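Local coordinates for protein putative NADPH:quinone oxidoreductase (Ralstonia eutropha, PDB 3IUP) that binds NADPH and probably uses it to reduce quinones, as a putative member of the NADPH:quinone oxidoreductase family, at residues Asp33-Arg38 with Ile133-Cys138. Sequence-based numbering, arbitrary orientation.
Sequences DEVLIR and IPADQC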
loop_
_atom_site.group_PDB
_atom_site.type_symbol
_atom_site.label_atom_id
_atom_site.label_comp_id
_atom_site.label_asym_id
_atom_site.label_seq_id
_atom_site.Cartn_x
_atom_site.Cartn_y
_atom_site.Cartn_z
ATOM N N ASP A 33 27.436 4.054 -32.815
ATOM C CA ASP A 33 26.366 4.744 -32.127
ATOM C C ASP A 33 26.768 5.211 -30.741
ATOM O O ASP A 33 25.920 5.621 -29.975
ATOM C CB ASP A 33 25.124 3.842 -32.038
ATOM C CG ASP A 33 24.685 3.356 -33.401
ATOM O OD1 ASP A 33 24.657 4.207 -34.338
ATOM O OD2 ASP A 33 24.459 2.127 -33.545
ATOM N N GLU A 34 28.065 5.189 -30.442
ATOM C CA GLU A 34 28.542 5.543 -29.091
ATOM C C GLU A 34 29.397 6.822 -29.057
ATOM O O GLU A 34 29.959 7.264 -30.070
ATOM C CB GLU A 34 29.381 4.404 -28.495
ATOM C CG GLU A 34 28.613 3.124 -28.174
ATOM C CD GLU A 34 29.532 1.970 -27.778
ATOM O OE1 GLU A 34 30.654 1.807 -28.344
ATOM O OE2 GLU A 34 29.135 1.235 -26.843
ATOM N N VAL A 35 29.531 7.357 -27.853
ATOM C CA VAL A 35 30.460 8.475 -27.597
ATOM C C VAL A 35 31.268 8.167 -26.350
ATOM O O VAL A 35 30.824 7.390 -25.502
ATOM C CB VAL A 35 29.726 9.818 -27.452
ATOM C CG1 VAL A 35 28.972 10.171 -28.800
ATOM C CG2 VAL A 35 28.760 9.813 -26.248
ATOM N N LEU A 36 32.436 8.784 -26.228
ATOM C CA LEU A 36 33.244 8.654 -25.048
ATOM C C LEU A 36 33.175 9.966 -24.326
ATOM O O LEU A 36 33.523 11.003 -24.903
ATOM C CB LEU A 36 34.698 8.343 -25.407
ATOM C CG LEU A 36 35.593 7.987 -24.210
ATOM C CD1 LEU A 36 35.161 6.639 -23.629
ATOM C CD2 LEU A 36 37.067 7.997 -24.661
ATOM N N ILE A 37 32.736 9.920 -23.059
ATOM C CA ILE A 37 32.599 11.112 -22.236
ATOM C C ILE A 37 33.672 11.162 -21.172
ATOM O O ILE A 37 33.898 10.171 -20.450
ATOM C CB ILE A 37 31.241 11.185 -21.550
ATOM C CG1 ILE A 37 30.097 11.137 -22.573
ATOM C CG2 ILE A 37 31.169 12.421 -20.661
ATOM C CD1 ILE A 37 28.794 10.727 -21.889
ATOM N N ARG A 38 34.350 12.303 -21.061
ATOM C CA ARG A 38 35.234 12.553 -19.920
ATOM C C ARG A 38 34.341 13.115 -18.808
ATOM O O ARG A 38 33.882 14.243 -18.907
ATOM C CB ARG A 38 36.329 13.580 -20.273
ATOM C CG ARG A 38 37.354 13.791 -19.130
ATOM C CD ARG A 38 38.443 14.784 -19.453
ATOM N NE ARG A 38 37.858 16.096 -19.622
ATOM C CZ ARG A 38 37.892 16.820 -20.742
ATOM N NH1 ARG A 38 38.568 16.402 -21.809
ATOM N NH2 ARG A 38 37.306 18.000 -20.769
ATOM N N ILE A 133 29.314 5.452 -23.895
ATOM C CA ILE A 133 27.891 5.197 -23.814
ATOM C C ILE A 133 27.193 5.544 -25.098
ATOM O O ILE A 133 27.704 6.322 -25.863
ATOM C CB ILE A 133 27.242 5.915 -22.646
ATOM C CG1 ILE A 133 27.006 7.368 -22.920
ATOM C CG2 ILE A 133 28.071 5.773 -21.353
ATOM C CD1 ILE A 133 25.810 7.826 -22.117
ATOM N N PRO A 134 26.014 4.959 -25.325
ATOM C CA PRO A 134 25.287 5.298 -26.553
ATOM C C PRO A 134 24.915 6.754 -26.647
ATOM O O PRO A 134 24.473 7.372 -25.661
ATOM C CB PRO A 134 24.035 4.438 -26.483
ATOM C CG PRO A 134 24.432 3.284 -25.631
ATOM C CD PRO A 134 25.358 3.864 -24.597
ATOM N N ALA A 135 25.132 7.291 -27.835
ATOM C CA ALA A 135 24.707 8.623 -28.207
ATOM C C ALA A 135 23.276 8.872 -27.728
ATOM O O ALA A 135 22.989 9.951 -27.225
ATOM C CB ALA A 135 24.798 8.802 -29.715
ATOM N N ASP A 136 22.398 7.870 -27.864
ATOM C CA ASP A 136 20.995 8.104 -27.557
ATOM C C ASP A 136 20.711 8.182 -26.059
ATOM O O ASP A 136 19.583 8.452 -25.683
ATOM C CB ASP A 136 20.031 7.133 -28.317
ATOM C CG ASP A 136 20.077 5.666 -27.822
ATOM O OD1 ASP A 136 20.726 5.325 -26.797
ATOM O OD2 ASP A 136 19.439 4.827 -28.506
ATOM N N GLN A 137 21.730 8.013 -25.207
ATOM C CA GLN A 137 21.554 8.182 -23.765
ATOM C C GLN A 137 22.115 9.490 -23.216
ATOM O O GLN A 137 22.185 9.688 -22.003
ATOM C CB GLN A 137 22.163 7.008 -23.000
ATOM C CG GLN A 137 21.474 5.652 -23.269
ATOM C CD GLN A 137 22.123 4.504 -22.478
ATOM O OE1 GLN A 137 22.673 4.699 -21.376
ATOM N NE2 GLN A 137 22.076 3.309 -23.044
ATOM N N CYS A 138 22.563 10.359 -24.100
ATOM C CA CYS A 138 23.155 11.620 -23.726
ATOM C C CYS A 138 22.141 12.737 -23.826
ATOM O O CYS A 138 21.427 12.826 -24.812
ATOM C CB CYS A 138 24.327 11.938 -24.634
ATOM S SG CYS A 138 25.670 10.755 -24.385
HETATM O O HOH W 1 22.913 5.529 -29.558
#
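Val35 and Ile133 face each other as an antiparallel hydrogen-bonded pair, each giving and receiving one backbone bond. The Val35 N to Ile133 O bond is 2.9 Å long and nearly straight at hydrogen, 170°, although the donor sits 20° out of the carbonyl plane. In the return bond, 2.9 Å from Ile133 N to Val35 O, the donor lies almost on the line of the C=O bond. Both side chains rise from the same face of the sheet, where Ile37 and Cys138 join them in an apolar cluster. With chi1 at 78°, Ile133 holds CG1 between its own backbone N and carbonyl carbon, and this branch meets the end of Ile37: Ile133 CG1 lies 3.9 Å from Ile37 CD1, the two side chains running at a slant to one another. Cys138 turns its sulfur back over the pair: Cys138 SG lies 3.7 Å from Val35 CG2 and also touches Ile37 CD1. The cluster is part of the core of the GroES-like domain, as in alcohol dehydrogenases, with Val102 beside Val35, Val119 beside Ile37 and Ala121 beside Ile133. Here strand 130-134 runs along one edge of strand 34-43, whose residues Glu34, Leu36 and Arg38 bond through their backbones to strand 98-105 or to Gly106 just after it. Past Pro134 the backbone leaves strand 130-134 in a 3-10 turn, Gln137 N bonding to Pro134 O, which brings Cys138 round over the apolar face. The start of this turn is still tied to the residue just ahead of strand 34-43 by a 2.8 Å bond from Ala135 N to Asp33 O, made in the carbonyl plane. The same oxygen also accepts a hydrogen bond from a water molecule, which in turn accepts one from Asp136 N, so the water bridges the two segments.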